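Local coordinates for thioredoxin reductase (PDB 5UWY) that catalyses the FAD-dependent reduction of thioredoxin by NADPH, through a redox-active pair of cysteines, at the interface of chains A and B. Residues are numbered along the deposited sequence; one frame, centred on the assembly and turned at random. Chains: chain A/B, Thioredoxin reductase.

All three contacts belong to the two-fold symmetric interface of a thioredoxin reductase homodimer, so each recurs with the chains exchanged. Contact 1 joins loop residues 53-54 and helix 59-71 of both subunits. Its C-alpha centre lies about 23 Å from that of contact 2 and about 20 Å from that of contact 3. The C-alpha centres of contacts 2 and 3 are about 8 Å apart, and the two share A:Gln297, B:Val135 and B:Tyr161. There, helix 285-304 of one subunit meets helices 134-137 and 153-162 of the other. Subunit association thus reaches the segment carrying the redox-active cysteines, which may help to hold that region in place.

Contact 1: the interface of chains A and B. Residues chain A 53-54, 65; chain B 53-54, 65.
The phenol oxygen of A:Tyr54 is held from both subunits: OH donates to the backbone carbonyl O of B:Gly53 at 2.5 Å. From its own chain it accepts a hydrogen bond from A:Lys65 NZ, modelled at 2.4 Å. This homodimer of the low-molecular-weight thioredoxin reductase family repeats the pattern with the chains exchanged. The hydroxyl approaches nearly along the C=O axis, at 162°, while the carbonyl oxygen and the lysine amine NZ both lie in the tyrosine ring plane, at its edge. Lysine suits this place because its long chain, leaving helix 59-71 and bending twice, carries the amine to the phenol. A:Lys65 NZ also makes a weak hydrogen bond to B:Gly53 O at 3.4 Å; if charged, it would probably polarise the phenol as a donor.

The two Tyr54 rings come from opposite directions and stack in parallel, A:Tyr54 CZ lying 3.4 Å from B:Tyr54 CZ. They are slipped, so that each OH sits above the rim of the other ring instead of its centre. CG lies beside the backbone N (chi1 -82°), sending each ring across to the partner loop. Glycine suits position 53 because its backbone takes a positive phi of 86° there, and the lack of a side chain probably leaves room for the partner tyrosine.

Contact 2: the interface of chains A and B. Residues chain A 25-27, 297; chain B 135, 161, 164-165.
A:Ser26 and B:Gln164 meet where a loop of one thioredoxin reductase subunit faces residues beyond helix 153-162 of the other. The serine follows helix 14-25, the helix after the Rossmann glycine loop of the FAD-binding region. Among the polar approaches, A:Ser26 O lies 3.0 Å from B:Gln164 OE1. As modelled, two acceptors clash; the amide may be turned the other way, making its NH2 a donor, so this pairing is doubtful. A:Asn27 CB packs 3.5 Å from B:Gln164 O, while the asparagine's ND2 points its N-H elsewhere. A:Arg25 has CG anti to the backbone N (chi1 -162°) and extends to NE, a reach that brings NH1 to 3.4 Å from B:Val135 O. That carbonyl lies in plane at the guanidinium edge.

Aromatic rings of chain B make the next set of contacts. B:Phe165 CZ packs 3.9 Å from A:Ser26 CA. On its own side, B:Gln164 CB lies over the centre of one ring face, which helps to fix the ring's turn. Serine is probably small enough to let B:Tyr161 close in: A:Ser26 CB lies 4.0 Å from B:Tyr161 CE1.

Van der Waals packing holds the A:Gln297 amide against B:Val135, within the CAVC redox motif. The branched methyls divide the amide, B:Val135 CG1 being 3.6 Å from A:Gln297 CD and CG2 lying toward NE2. A:Gln297 NE2 also packs 3.7 Å from B:Tyr161 CE1, with amide and ring planes 77° apart.

Contact 3: the interface of chains A and B. Residues chain A 293-294, 297; chain B 135, 161, 282.
B:Leu282 lodges its forked end against helix 285-304 of chain A, the long C-terminal helix of this thioredoxin reductase, here part of the dimer interface. Among the residues here, van der Waals contacts do the work. One branch rests on the helix backbone: B:Leu282 CD2 is 3.7 Å from A:Ala293 O and 3.9 Å from A:Ile294 CA. B:Leu282 CD2 also lies 4.0 Å from A:Ala293 CB, and alanine suits the place because its short side chain lets the leucine reach the main chain. A:Ile294 adds its CG1 methylene at 4.1 Å from B:Leu282 CD2, the two side chains crossing obliquely.

The other branch packs against the aliphatic part of A:Gln297, B:Leu282 CD1 lying 3.8 Å from A:Gln297 CG and 4.0 Å from A:Gln297 CB. Here the side chains cross at about a right angle. Leucine is apt because its two methyls can serve successive turns of the helix at once; its CG stands opposite the backbone N (chi1 173°).

Polar character enters through A:Gln297, where glutamine suits two uses, a hydrocarbon stem for the leucine and a polar head farther along. Chi1 (-164°) runs CG past the leucine, and the bend at chi2 (52°) turns the amide away toward B:Val135 and B:Tyr161.

Contact 1: the interface of chains A and B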
loop_
_atom_site.group_PDB
_atom_site.type_symbol
_atom_site.label_atom_id
_atom_site.label_comp_id
_atom_site.label_asym_id
_atom_site.label_seq_id
_atom_site.Cartn_x
_atom_site.Cartn_y
_atom_site.Cartn_z
ATOM N N GLY A 53 -11.063 3.449 -3.043
ATOM C CA GLY A 53 -11.962 2.688 -3.881
ATOM C C GLY A 53 -13.240 2.243 -3.206
ATOM O O GLY A 53 -14.067 1.587 -3.852
ATOM N N TYR A 54 -13.430 2.573 -1.930
ATOM C CA TYR A 54 -14.630 2.192 -1.191
ATOM C C TYR A 54 -14.989 3.333 -0.254
ATOM O O TYR A 54 -14.246 3.614 0.693
ATOM C CB TYR A 54 -14.416 0.890 -0.416
ATOM C CG TYR A 54 -14.598 -0.341 -1.269
ATOM C CD1 TYR A 54 -15.849 -0.687 -1.763
ATOM C CD2 TYR A 54 -13.519 -1.152 -1.594
ATOM C CE1 TYR A 54 -16.022 -1.809 -2.550
ATOM C CE2 TYR A 54 -13.682 -2.278 -2.380
ATOM C CZ TYR A 54 -14.937 -2.600 -2.856
ATOM O OH TYR A 54 -15.109 -3.715 -3.640
ATOM N N LYS A 65 -14.599 -9.576 -0.223
ATOM C CA LYS A 65 -14.322 -8.981 -1.524
ATOM C C LYS A 65 -12.841 -9.039 -1.871
ATOM O O LYS A 65 -12.485 -8.922 -3.049
ATOM C CB LYS A 65 -14.826 -7.538 -1.568
ATOM C CG LYS A 65 -15.188 -7.069 -2.966
ATOM C CD LYS A 65 -16.567 -6.429 -2.996
ATOM C CE LYS A 65 -17.067 -6.264 -4.425
ATOM N NZ LYS A 65 -16.416 -5.118 -5.118
ATOM N N GLY B 53 -9.808 -6.119 -3.149
ATOM C CA GLY B 53 -11.163 -5.645 -2.980
ATOM C C GLY B 53 -11.940 -5.464 -4.265
ATOM O O GLY B 53 -13.110 -5.063 -4.211
ATOM N N TYR B 54 -11.332 -5.740 -5.416
ATOM C CA TYR B 54 -11.997 -5.597 -6.709
ATOM C C TYR B 54 -11.520 -6.723 -7.610
ATOM O O TYR B 54 -10.344 -6.759 -7.989
ATOM C CB TYR B 54 -11.708 -4.231 -7.334
ATOM C CG TYR B 54 -12.600 -3.137 -6.800
ATOM C CD1 TYR B 54 -13.960 -3.125 -7.081
ATOM C CD2 TYR B 54 -12.086 -2.123 -6.003
ATOM C CE1 TYR B 54 -14.782 -2.131 -6.589
ATOM C CE2 TYR B 54 -12.902 -1.122 -5.507
ATOM C CZ TYR B 54 -14.250 -1.133 -5.803
ATOM O OH TYR B 54 -15.069 -0.144 -5.313
ATOM N N LYS B 65 -14.178 5.896 -8.314
ATOM C CA LYS B 65 -14.514 5.294 -7.031
ATOM C C LYS B 65 -13.512 5.668 -5.948
ATOM O O LYS B 65 -13.829 5.557 -4.758
ATOM C CB LYS B 65 -14.612 3.773 -7.166
ATOM C CG LYS B 65 -15.548 3.138 -6.152
ATOM C CD LYS B 65 -16.534 2.196 -6.825
ATOM C CE LYS B 65 -17.669 1.821 -5.881
ATOM N NZ LYS B 65 -17.248 0.813 -4.869
#

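Contact 2: the interface of chains A and B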
loop_
_atom_site.group_PDB
_atom_site.type_symbol
_atom_site.label_atom_id
_atom_site.label_comp_id
_atom_site.label_asym_id
_atom_site.label_seq_id
_atom_site.Cartn_x
_atom_site.Cartn_y
_atom_site.Cartn_z
ATOM N N ARG A 25 -1.096 -14.664 -9.167
ATOM C CA ARG A 25 -1.288 -14.069 -10.486
ATOM C C ARG A 25 -0.047 -14.224 -11.356
ATOM O O ARG A 25 -0.158 -14.282 -12.585
ATOM C CB ARG A 25 -1.659 -12.591 -10.347
ATOM C CG ARG A 25 -2.285 -11.987 -11.588
ATOM C CD ARG A 25 -3.064 -10.729 -11.252
ATOM N NE ARG A 25 -3.721 -10.163 -12.427
ATOM C CZ ARG A 25 -3.146 -9.309 -13.264
ATOM N NH1 ARG A 25 -1.896 -8.913 -13.061
ATOM N NH2 ARG A 25 -3.820 -8.848 -14.309
ATOM N N SER A 26 1.132 -14.300 -10.741
ATOM C CA SER A 26 2.376 -14.550 -11.456
ATOM C C SER A 26 2.596 -16.029 -11.758
ATOM O O SER A 26 3.717 -16.408 -12.116
ATOM C CB SER A 26 3.564 -14.002 -10.660
ATOM O OG SER A 26 3.234 -12.773 -10.034
ATOM N N ASN A 27 1.560 -16.859 -11.610
ATOM C CA ASN A 27 1.605 -18.282 -11.955
ATOM C C ASN A 27 2.591 -19.036 -11.060
ATOM O O ASN A 27 3.522 -19.698 -11.527
ATOM C CB ASN A 27 1.946 -18.480 -13.436
ATOM C CG ASN A 27 1.093 -19.541 -14.095
ATOM O OD1 ASN A 27 -0.136 -19.492 -14.033
ATOM N ND2 ASN A 27 1.742 -20.515 -14.726
ATOM N N GLN A 297 5.178 -9.938 -5.284
ATOM C CA GLN A 297 5.934 -9.787 -6.520
ATOM C C GLN A 297 7.410 -10.121 -6.333
ATOM O O GLN A 297 8.075 -10.531 -7.292
ATOM C CB GLN A 297 5.768 -8.369 -7.071
ATOM C CG GLN A 297 6.189 -8.220 -8.524
ATOM C CD GLN A 297 5.525 -9.241 -9.430
ATOM O OE1 GLN A 297 4.347 -9.561 -9.270
ATOM N NE2 GLN A 297 6.286 -9.758 -10.388
ATOM N N VAL B 135 4.055 -7.057 -15.230
ATOM C CA VAL B 135 3.397 -7.326 -13.954
ATOM C C VAL B 135 1.936 -6.909 -13.999
ATOM O O VAL B 135 1.108 -7.438 -13.248
ATOM C CB VAL B 135 4.145 -6.603 -12.811
ATOM C CG1 VAL B 135 3.543 -6.950 -11.455
ATOM C CG2 VAL B 135 5.623 -6.956 -12.841
ATOM N N TYR B 161 9.759 -13.212 -17.580
ATOM C CA TYR B 161 8.584 -13.143 -16.716
ATOM C C TYR B 161 7.319 -13.435 -17.510
ATOM O O TYR B 161 6.403 -14.103 -17.014
ATOM C CB TYR B 161 8.485 -11.778 -16.034
ATOM C CG TYR B 161 7.190 -11.580 -15.268
ATOM C CD1 TYR B 161 7.005 -12.149 -14.013
ATOM C CD2 TYR B 161 6.151 -10.829 -15.803
ATOM C CE1 TYR B 161 5.822 -11.971 -13.312
ATOM C CE2 TYR B 161 4.966 -10.648 -15.110
ATOM C CZ TYR B 161 4.807 -11.221 -13.865
ATOM O OH TYR B 161 3.627 -11.040 -13.177
ATOM N N GLN B 164 5.786 -16.979 -18.096
ATOM C CA GLN B 164 4.916 -17.606 -17.109
ATOM C C GLN B 164 3.460 -17.678 -17.553
ATOM O O GLN B 164 2.664 -18.349 -16.889
ATOM C CB GLN B 164 5.007 -16.856 -15.779
ATOM C CG GLN B 164 6.393 -16.856 -15.164
ATOM C CD GLN B 164 6.600 -18.014 -14.212
ATOM O OE1 GLN B 164 6.033 -18.043 -13.121
ATOM N NE2 GLN B 164 7.415 -18.980 -14.624
ATOM N N PHE B 165 3.095 -17.006 -18.639
ATOM C CA PHE B 165 1.733 -17.055 -19.159
ATOM C C PHE B 165 1.676 -17.425 -20.631
ATOM O O PHE B 165 0.829 -18.230 -21.024
ATOM C CB PHE B 165 1.027 -15.704 -18.957
ATOM C CG PHE B 165 1.364 -15.024 -17.664
ATOM C CD1 PHE B 165 0.667 -15.329 -16.510
ATOM C CD2 PHE B 165 2.364 -14.068 -17.604
ATOM C CE1 PHE B 165 0.967 -14.703 -15.321
ATOM C CE2 PHE B 165 2.670 -13.438 -16.415
ATOM C CZ PHE B 165 1.969 -13.756 -15.271
#

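Contact 3: the interface of chains A and B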
loop_
_atom_site.group_PDB
_atom_site.type_symbol
_atom_site.label_atom_id
_atom_site.label_comp_id
_atom_site.label_asym_id
_atom_site.label_seq_id
_atom_site.Cartn_x
_atom_site.Cartn_y
_atom_site.Cartn_z
ATOM N N ALA A 293 1.701 -6.583 -1.736
ATOM C CA ALA A 293 2.073 -6.524 -3.145
ATOM C C ALA A 293 3.578 -6.673 -3.319
ATOM O O ALA A 293 4.040 -7.431 -4.185
ATOM C CB ALA A 293 1.589 -5.217 -3.765
ATOM N N ILE A 294 4.360 -5.976 -2.488
ATOM C CA ILE A 294 5.814 -6.033 -2.624
ATOM C C ILE A 294 6.326 -7.455 -2.403
ATOM O O ILE A 294 7.157 -7.953 -3.172
ATOM C CB ILE A 294 6.480 -5.026 -1.670
ATOM C CG1 ILE A 294 6.122 -3.598 -2.094
ATOM C CG2 ILE A 294 7.987 -5.223 -1.662
ATOM C CD1 ILE A 294 6.619 -2.522 -1.153
ATOM N N GLN A 297 5.178 -9.938 -5.284
ATOM C CA GLN A 297 5.934 -9.787 -6.520
ATOM C C GLN A 297 7.410 -10.121 -6.333
ATOM O O GLN A 297 8.075 -10.531 -7.292
ATOM C CB GLN A 297 5.768 -8.369 -7.071
ATOM C CG GLN A 297 6.189 -8.220 -8.524
ATOM C CD GLN A 297 5.525 -9.241 -9.430
ATOM O OE1 GLN A 297 4.347 -9.561 -9.270
ATOM N NE2 GLN A 297 6.286 -9.758 -10.388
ATOM N N VAL B 135 4.055 -7.057 -15.230
ATOM C CA VAL B 135 3.397 -7.326 -13.954
ATOM C C VAL B 135 1.936 -6.909 -13.999
ATOM O O VAL B 135 1.108 -7.438 -13.248
ATOM C CB VAL B 135 4.145 -6.603 -12.811
ATOM C CG1 VAL B 135 3.543 -6.950 -11.455
ATOM C CG2 VAL B 135 5.623 -6.956 -12.841
ATOM N N TYR B 161 9.759 -13.212 -17.580
ATOM C CA TYR B 161 8.584 -13.143 -16.716
ATOM C C TYR B 161 7.319 -13.435 -17.510
ATOM O O TYR B 161 6.403 -14.103 -17.014
ATOM C CB TYR B 161 8.485 -11.778 -16.034
ATOM C CG TYR B 161 7.190 -11.580 -15.268
ATOM C CD1 TYR B 161 7.005 -12.149 -14.013
ATOM C CD2 TYR B 161 6.151 -10.829 -15.803
ATOM C CE1 TYR B 161 5.822 -11.971 -13.312
ATOM C CE2 TYR B 161 4.966 -10.648 -15.110
ATOM C CZ TYR B 161 4.807 -11.221 -13.865
ATOM O OH TYR B 161 3.627 -11.040 -13.177
ATOM N N LEU B 282 8.750 -1.580 -7.284
ATOM C CA LEU B 282 7.440 -2.043 -7.718
ATOM C C LEU B 282 6.487 -0.855 -7.737
ATOM O O LEU B 282 6.225 -0.246 -6.694
ATOM C CB LEU B 282 6.931 -3.160 -6.809
ATOM C CG LEU B 282 5.497 -3.579 -7.104
ATOM C CD1 LEU B 282 5.470 -4.520 -8.294
ATOM C CD2 LEU B 282 4.857 -4.247 -5.904
#